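Local atomic coordinates of D-3-phosphoglycerate dehydrogenase-related protein (Vibrio cholerae, PDB entry 4S1V), a protein that probably catalyses the NAD-dependent oxidation of a D-2-hydroxyacid such as D-3-phosphoglycerate, as a member of the D-isomer-specific 2-hydroxyacid dehydrogenase family. Residues C[151-156]-C[198-203]; C[172-177]-C[189-194]. All coordinates share one frame; numbering follows the deposited sequence.

Contact 1: residues C[151-156]-C[198-203]; sequences GIWGLG and EFFAKA
F199 and F200, on helix 196-202, pack against G151, I152 and W153 of strand 150-153, the first strand of the Rossmann-type NAD-binding domain. Strand and helix axes approach to 9.2 Å and run at 145°, so the helix segment lies roughly antiparallel to the strand. F199 reaches straight for the strand: CG stands anti to the backbone N (chi1 180°), and the far rim of the ring meets the main chain. CE1 lies 3.5 Å from G151 CA, while I152 N sits at the ring edge, in its plane, 3.4 Å from CE1. CZ approaches the backbone N of W153, and CE2 comes to 4.0 Å from W153 CB. G151, which has no side chain, packs its CA against this ring and 4.0 Å from A203 CB. F200 takes another route, with CG anti to the carbonyl carbon (chi1 -81°), and meets the indole at an oblique crossing of the two side chains. L206, on the next strand, 205-208, touches both phenylalanines, whereas L174 of strand 173-176 touches F199. All six touching residues are buried; their side-chain to side-chain contacts are apolar, and the F199 ring also packs on backbone N atoms. At the aromatic meeting point, W153 CZ3 lies near the plane of the F200 ring, at its edge, 3.5 Å from F200 CE1.

Contact 2: residues C[172-177]-C[189-194]; sequences PILVWG and GYQAAA
The Y190 ring receives I173 on one face: CG2 stands 3.8 Å above the ring plane, displaced toward the rim, in a CH-pi contact 23° off the normal. The two side chains lie side by side and point the same way, so I173 CB also reaches Y190 CD1 at 3.7 Å. At the other end of the strand pair, W176 presents the benzo edge of its indole to A193, with A193 O near the ring plane and 3.6 Å from CZ3; A194 O lies oblique to the same ring. Between these flat groups, three backbone bonds join the strands. Q191 N donates to I173 O and A193 N to V175 O, the latter nearly straight at 169°. V175 N donates to Q191 O at 2.8 Å, a more bent bond (137°) whose donor is tilted from the carbonyl plane. The parallel register is thus L174 with Q191 and V175 with A192. L174 and Q191 share one sheet face; L174 CG stands anti to the backbone N, and L174 CD1 lies 3.7 Å from Q191 CB and 4.0 Å from A193 CB. V175 and A192 occupy the other face, where both touch helix 179-188; A163 of helix 157-168 touches I173 and Y190. Strand 173-176, helix 179-188 and strand 191-192 form a beta-alpha-beta unit, with G189 ending the helix in a Schellman motif and strand 191-192 as the outermost strand, within this chain, of the Rossmann-type sheet.

Contacts 1 and 2 lie about 7 Å apart, centre to centre, and meet through neighbouring strands of one parallel sheet. Probable hydrogen bonds join I152 N to L174 O and I152 O to W176 N, both 2.9 Å. The chain nests contact 2 within the loop closed by contact 1: strand 191-192 leads into helix 196-202, which returns over the sheet. There F199 CG packs 3.5 Å from W176 CB, and the rings of W153 and W176 meet edge-to-face. Beyond the strand of contact 1, G154 and G156 belong to a GxGxxG pattern, consistent with the dinucleotide-binding loop of Rossmann domains; the V175 side chain lies near this pattern without touching it.

Contact 1: residues C[151-156]-C[198-203]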
ATOM      1  N   GLY C 151     -21.409 -13.182  18.772  1.00 19.99           N
ATOM      2  CA  GLY C 151     -22.376 -12.459  19.590  1.00 20.69           C
ATOM      3  C   GLY C 151     -23.453 -11.789  18.763  1.00 20.88           C
ATOM      4  O   GLY C 151     -23.159 -11.022  17.850  1.00 20.62           O
ATOM      5  N   ILE C 152     -24.709 -12.085  19.083  1.00 21.20           N
ATOM      6  CA  ILE C 152     -25.841 -11.529  18.365  1.00 21.57           C
ATOM      7  C   ILE C 152     -26.696 -10.722  19.331  1.00 22.11           C
ATOM      8  O   ILE C 152     -27.144 -11.244  20.360  1.00 22.55           O
ATOM      9  CB  ILE C 152     -26.664 -12.638  17.676  1.00 21.52           C
ATOM     10  CG1 ILE C 152     -25.757 -13.449  16.752  1.00 21.38           C
ATOM     11  CG2 ILE C 152     -27.846 -12.057  16.902  1.00 21.11           C
ATOM     12  CD1 ILE C 152     -26.353 -14.762  16.317  1.00 22.49           C
ATOM     13  N   TRP C 153     -26.858  -9.433  19.029  1.00 21.46           N
ATOM     14  CA  TRP C 153     -27.781  -8.579  19.761  1.00 21.03           C
ATOM     15  C   TRP C 153     -29.042  -8.501  18.956  1.00 20.92           C
ATOM     16  O   TRP C 153     -29.067  -7.875  17.895  1.00 20.00           O
ATOM     17  CB  TRP C 153     -27.196  -7.185  19.976  1.00 21.20           C
ATOM     18  CG  TRP C 153     -27.934  -6.342  20.991  1.00 21.14           C
ATOM     19  CD1 TRP C 153     -29.288  -6.396  21.326  1.00 22.15           C
ATOM     20  CD2 TRP C 153     -27.378  -5.261  21.831  1.00 21.22           C
ATOM     21  NE1 TRP C 153     -29.593  -5.463  22.290  1.00 21.85           N
ATOM     22  CE2 TRP C 153     -28.491  -4.754  22.637  1.00 21.45           C
ATOM     23  CE3 TRP C 153     -26.113  -4.695  21.993  1.00 21.44           C
ATOM     24  CZ2 TRP C 153     -28.324  -3.723  23.555  1.00 22.32           C
ATOM     25  CZ3 TRP C 153     -25.959  -3.653  22.913  1.00 21.45           C
ATOM     26  CH2 TRP C 153     -27.039  -3.185  23.683  1.00 21.84           C
ATOM     27  N   GLY C 154     -30.092  -9.169  19.439  1.00 21.03           N
ATOM     28  CA  GLY C 154     -31.391  -9.224  18.751  1.00 21.63           C
ATOM     29  C   GLY C 154     -31.573 -10.482  17.921  1.00 22.28           C
ATOM     30  O   GLY C 154     -30.925 -10.649  16.883  1.00 22.62           O
ATOM     31  N   LEU C 155     -32.466 -11.364  18.359  1.00 23.28           N
ATOM     32  CA  LEU C 155     -32.657 -12.648  17.678  1.00 24.09           C
ATOM     33  C   LEU C 155     -33.959 -12.706  16.881  1.00 25.25           C
ATOM     34  O   LEU C 155     -34.730 -13.658  16.996  1.00 26.71           O
ATOM     35  CB  LEU C 155     -32.547 -13.824  18.669  1.00 24.01           C
ATOM     36  CG  LEU C 155     -32.116 -15.196  18.130  1.00 23.91           C
ATOM     37  CD1 LEU C 155     -30.665 -15.193  17.664  1.00 23.35           C
ATOM     38  CD2 LEU C 155     -32.337 -16.278  19.175  1.00 24.14           C
ATOM     39  N   GLY C 156     -34.185 -11.685  16.053  1.00 26.40           N
ATOM     40  CA  GLY C 156     -35.365 -11.621  15.197  1.00 25.42           C
ATOM     41  C   GLY C 156     -35.135 -12.370  13.902  1.00 26.02           C
ATOM     42  O   GLY C 156     -34.231 -13.206  13.813  1.00 26.02           O
ATOM     43  N   GLU C 198     -21.142  -8.783  30.006  1.00 28.67           N
ATOM     44  CA  GLU C 198     -20.640 -10.099  29.589  1.00 27.85           C
ATOM     45  C   GLU C 198     -20.655 -10.265  28.057  1.00 26.04           C
ATOM     46  O   GLU C 198     -19.739 -10.848  27.481  1.00 26.21           O
ATOM     47  CB  GLU C 198     -21.440 -11.226  30.261  1.00 29.56           C
ATOM     48  CG  GLU C 198     -21.266 -12.590  29.604  1.00 30.87           C
ATOM     49  CD  GLU C 198     -21.928 -13.726  30.367  1.00 32.91           C
ATOM     50  OE1 GLU C 198     -21.472 -14.056  31.482  1.00 34.56           O
ATOM     51  OE2 GLU C 198     -22.892 -14.311  29.837  1.00 33.39           O
ATOM     52  N   PHE C 199     -21.701  -9.751  27.414  1.00 24.39           N
ATOM     53  CA  PHE C 199     -21.875  -9.867  25.972  1.00 22.28           C
ATOM     54  C   PHE C 199     -20.727  -9.199  25.222  1.00 22.76           C
ATOM     55  O   PHE C 199     -20.118  -9.817  24.358  1.00 22.15           O
ATOM     56  CB  PHE C 199     -23.242  -9.295  25.552  1.00 21.42           C
ATOM     57  CG  PHE C 199     -23.517  -9.362  24.066  1.00 20.47           C
ATOM     58  CD1 PHE C 199     -23.688 -10.588  23.422  1.00 19.76           C
ATOM     59  CD2 PHE C 199     -23.634  -8.192  23.318  1.00 19.69           C
ATOM     60  CE1 PHE C 199     -23.958 -10.637  22.060  1.00 19.66           C
ATOM     61  CE2 PHE C 199     -23.905  -8.237  21.956  1.00 19.57           C
ATOM     62  CZ  PHE C 199     -24.062  -9.460  21.325  1.00 19.28           C
ATOM     63  N   PHE C 200     -20.405  -7.953  25.573  1.00 23.32           N
ATOM     64  CA  PHE C 200     -19.296  -7.255  24.920  1.00 23.85           C
ATOM     65  C   PHE C 200     -17.925  -7.821  25.265  1.00 24.75           C
ATOM     66  O   PHE C 200     -17.020  -7.804  24.428  1.00 24.35           O
ATOM     67  CB  PHE C 200     -19.356  -5.740  25.166  1.00 23.96           C
ATOM     68  CG  PHE C 200     -20.322  -5.036  24.263  1.00 22.87           C
ATOM     69  CD1 PHE C 200     -21.678  -5.025  24.550  1.00 23.50           C
ATOM     70  CD2 PHE C 200     -19.879  -4.409  23.102  1.00 23.45           C
ATOM     71  CE1 PHE C 200     -22.584  -4.396  23.703  1.00 23.23           C
ATOM     72  CE2 PHE C 200     -20.773  -3.774  22.254  1.00 22.84           C
ATOM     73  CZ  PHE C 200     -22.130  -3.768  22.556  1.00 23.21           C
ATOM     74  N   ALA C 201     -17.779  -8.338  26.484  1.00 25.50           N
ATOM     75  CA  ALA C 201     -16.510  -8.921  26.917  1.00 26.53           C
ATOM     76  C   ALA C 201     -16.175 -10.230  26.194  1.00 26.76           C
ATOM     77  O   ALA C 201     -15.012 -10.477  25.870  1.00 27.31           O
ATOM     78  CB  ALA C 201     -16.506  -9.129  28.428  1.00 26.95           C
ATOM     79  N   LYS C 202     -17.193 -11.050  25.930  1.00 27.01           N
ATOM     80  CA  LYS C 202     -16.986 -12.426  25.461  1.00 27.41           C
ATOM     81  C   LYS C 202     -17.118 -12.640  23.947  1.00 26.91           C
ATOM     82  O   LYS C 202     -16.618 -13.630  23.416  1.00 27.21           O
ATOM     83  CB  LYS C 202     -17.910 -13.395  26.213  1.00 28.43           C
ATOM     84  CG  LYS C 202     -17.659 -13.440  27.712  1.00 30.80           C
ATOM     85  CD  LYS C 202     -18.451 -14.545  28.393  1.00 32.98           C
ATOM     86  CE  LYS C 202     -18.106 -14.609  29.877  1.00 34.43           C
ATOM     87  NZ  LYS C 202     -18.491 -15.902  30.508  1.00 34.47           N
ATOM     88  N   ALA C 203     -17.771 -11.724  23.242  1.00 26.31           N
ATOM     89  CA  ALA C 203     -18.000 -11.931  21.810  1.00 25.62           C
ATOM     90  C   ALA C 203     -16.712 -11.717  21.024  1.00 25.30           C
ATOM     91  O   ALA C 203     -16.018 -10.731  21.240  1.00 26.26           O
ATOM     92  CB  ALA C 203     -19.097 -11.012  21.302  1.00 25.09           C
TER

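Contact 2: residues C[172-177]-C[189-194]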
ATOM      1  N   PRO C 172     -19.596 -20.897  18.635  1.00 22.26           N
ATOM      2  CA  PRO C 172     -20.541 -20.759  19.753  1.00 22.29           C
ATOM      3  C   PRO C 172     -21.443 -19.536  19.525  1.00 22.16           C
ATOM      4  O   PRO C 172     -20.994 -18.523  18.981  1.00 22.06           O
ATOM      5  CB  PRO C 172     -19.633 -20.518  20.966  1.00 22.52           C
ATOM      6  CG  PRO C 172     -18.300 -21.083  20.587  1.00 22.46           C
ATOM      7  CD  PRO C 172     -18.191 -20.966  19.083  1.00 22.13           C
ATOM      8  N   ILE C 173     -22.702 -19.631  19.924  1.00 21.36           N
ATOM      9  CA  ILE C 173     -23.622 -18.515  19.754  1.00 21.47           C
ATOM     10  C   ILE C 173     -23.977 -17.939  21.114  1.00 21.55           C
ATOM     11  O   ILE C 173     -24.446 -18.664  21.992  1.00 21.74           O
ATOM     12  CB  ILE C 173     -24.894 -18.927  18.970  1.00 21.16           C
ATOM     13  CG1 ILE C 173     -24.524 -19.674  17.680  1.00 21.39           C
ATOM     14  CG2 ILE C 173     -25.782 -17.715  18.687  1.00 21.75           C
ATOM     15  CD1 ILE C 173     -23.765 -18.852  16.653  1.00 22.13           C
ATOM     16  N   LEU C 174     -23.707 -16.643  21.283  1.00 21.24           N
ATOM     17  CA  LEU C 174     -24.042 -15.909  22.508  1.00 21.13           C
ATOM     18  C   LEU C 174     -25.014 -14.787  22.158  1.00 21.15           C
ATOM     19  O   LEU C 174     -24.759 -13.988  21.246  1.00 19.64           O
ATOM     20  CB  LEU C 174     -22.780 -15.332  23.152  1.00 20.85           C
ATOM     21  CG  LEU C 174     -22.932 -14.608  24.494  1.00 21.92           C
ATOM     22  CD1 LEU C 174     -23.295 -15.572  25.626  1.00 21.26           C
ATOM     23  CD2 LEU C 174     -21.667 -13.839  24.840  1.00 21.90           C
ATOM     24  N   VAL C 175     -26.134 -14.736  22.874  1.00 20.97           N
ATOM     25  CA  VAL C 175     -27.221 -13.831  22.509  1.00 20.84           C
ATOM     26  C   VAL C 175     -27.511 -12.804  23.602  1.00 21.43           C
ATOM     27  O   VAL C 175     -27.579 -13.136  24.785  1.00 21.33           O
ATOM     28  CB  VAL C 175     -28.494 -14.613  22.125  1.00 20.79           C
ATOM     29  CG1 VAL C 175     -29.659 -13.679  21.847  1.00 20.01           C
ATOM     30  CG2 VAL C 175     -28.229 -15.509  20.919  1.00 21.01           C
ATOM     31  N   TRP C 176     -27.666 -11.553  23.181  1.00 21.89           N
ATOM     32  CA  TRP C 176     -28.121 -10.480  24.059  1.00 21.85           C
ATOM     33  C   TRP C 176     -29.305  -9.763  23.455  1.00 22.15           C
ATOM     34  O   TRP C 176     -29.503  -9.768  22.232  1.00 21.52           O
ATOM     35  CB  TRP C 176     -26.974  -9.510  24.373  1.00 22.03           C
ATOM     36  CG  TRP C 176     -27.387  -8.416  25.325  1.00 22.86           C
ATOM     37  CD1 TRP C 176     -27.411  -7.044  25.087  1.00 23.09           C
ATOM     38  CD2 TRP C 176     -27.911  -8.574  26.691  1.00 23.22           C
ATOM     39  NE1 TRP C 176     -27.879  -6.363  26.184  1.00 22.84           N
ATOM     40  CE2 TRP C 176     -28.198  -7.219  27.180  1.00 23.64           C
ATOM     41  CE3 TRP C 176     -28.149  -9.661  27.532  1.00 23.39           C
ATOM     42  CZ2 TRP C 176     -28.700  -6.987  28.459  1.00 23.84           C
ATOM     43  CZ3 TRP C 176     -28.661  -9.416  28.812  1.00 23.36           C
ATOM     44  CH2 TRP C 176     -28.929  -8.110  29.264  1.00 23.97           C
ATOM     45  N   GLY C 177     -30.130  -9.169  24.312  1.00 22.91           N
ATOM     46  CA  GLY C 177     -31.229  -8.313  23.863  1.00 23.89           C
ATOM     47  C   GLY C 177     -32.416  -8.418  24.797  1.00 24.59           C
ATOM     48  O   GLY C 177     -32.257  -8.646  26.002  1.00 24.41           O
ATOM     49  N   GLY C 189     -31.085 -23.567  21.845  1.00 27.52           N
ATOM     50  CA  GLY C 189     -29.890 -24.224  22.372  1.00 26.99           C
ATOM     51  C   GLY C 189     -28.620 -23.397  22.252  1.00 27.20           C
ATOM     52  O   GLY C 189     -27.515 -23.940  22.328  1.00 26.26           O
ATOM     53  N   TYR C 190     -28.787 -22.085  22.057  1.00 26.05           N
ATOM     54  CA  TYR C 190     -27.681 -21.127  22.084  1.00 25.18           C
ATOM     55  C   TYR C 190     -27.493 -20.598  23.506  1.00 24.93           C
ATOM     56  O   TYR C 190     -28.257 -20.939  24.408  1.00 25.34           O
ATOM     57  CB  TYR C 190     -27.952 -19.943  21.146  1.00 24.40           C
ATOM     58  CG  TYR C 190     -28.348 -20.289  19.724  1.00 24.41           C
ATOM     59  CD1 TYR C 190     -27.728 -21.328  19.020  1.00 24.84           C
ATOM     60  CD2 TYR C 190     -29.327 -19.546  19.069  1.00 24.70           C
ATOM     61  CE1 TYR C 190     -28.095 -21.621  17.716  1.00 24.71           C
ATOM     62  CE2 TYR C 190     -29.688 -19.825  17.764  1.00 23.86           C
ATOM     63  CZ  TYR C 190     -29.074 -20.859  17.093  1.00 24.41           C
ATOM     64  OH  TYR C 190     -29.451 -21.128  15.795  1.00 24.50           O
ATOM     65  N   GLN C 191     -26.474 -19.772  23.714  1.00 24.00           N
ATOM     66  CA  GLN C 191     -26.282 -19.163  25.029  1.00 23.94           C
ATOM     67  C   GLN C 191     -26.992 -17.818  25.108  1.00 23.10           C
ATOM     68  O   GLN C 191     -27.089 -17.102  24.110  1.00 22.40           O
ATOM     69  CB  GLN C 191     -24.797 -18.976  25.343  1.00 23.95           C
ATOM     70  CG  GLN C 191     -23.949 -20.223  25.172  1.00 24.47           C
ATOM     71  CD  GLN C 191     -22.479 -19.941  25.392  1.00 26.27           C
ATOM     72  OE1 GLN C 191     -22.062 -19.608  26.503  1.00 27.34           O
ATOM     73  NE2 GLN C 191     -21.677 -20.081  24.335  1.00 26.32           N
ATOM     74  N   ALA C 192     -27.497 -17.501  26.297  1.00 22.66           N
ATOM     75  CA  ALA C 192     -27.934 -16.149  26.623  1.00 23.78           C
ATOM     76  C   ALA C 192     -26.891 -15.502  27.524  1.00 24.82           C
ATOM     77  O   ALA C 192     -26.494 -16.083  28.540  1.00 24.42           O
ATOM     78  CB  ALA C 192     -29.289 -16.166  27.311  1.00 23.14           C
ATOM     79  N   ALA C 193     -26.437 -14.309  27.136  1.00 25.26           N
ATOM     80  CA  ALA C 193     -25.524 -13.526  27.959  1.00 25.48           C
ATOM     81  C   ALA C 193     -26.224 -13.108  29.250  1.00 26.28           C
ATOM     82  O   ALA C 193     -27.411 -12.771  29.232  1.00 27.26           O
ATOM     83  CB  ALA C 193     -25.029 -12.301  27.195  1.00 25.65           C
ATOM     84  N   ALA C 194     -25.483 -13.151  30.357  1.00 25.58           N
ATOM     85  CA  ALA C 194     -25.981 -12.763  31.675  1.00 25.66           C
ATOM     86  C   ALA C 194     -26.375 -11.288  31.701  1.00 26.29           C
ATOM     87  O   ALA C 194     -27.392 -10.925  32.291  1.00 25.89           O
ATOM     88  CB  ALA C 194     -24.928 -13.043  32.742  1.00 24.44           C
TER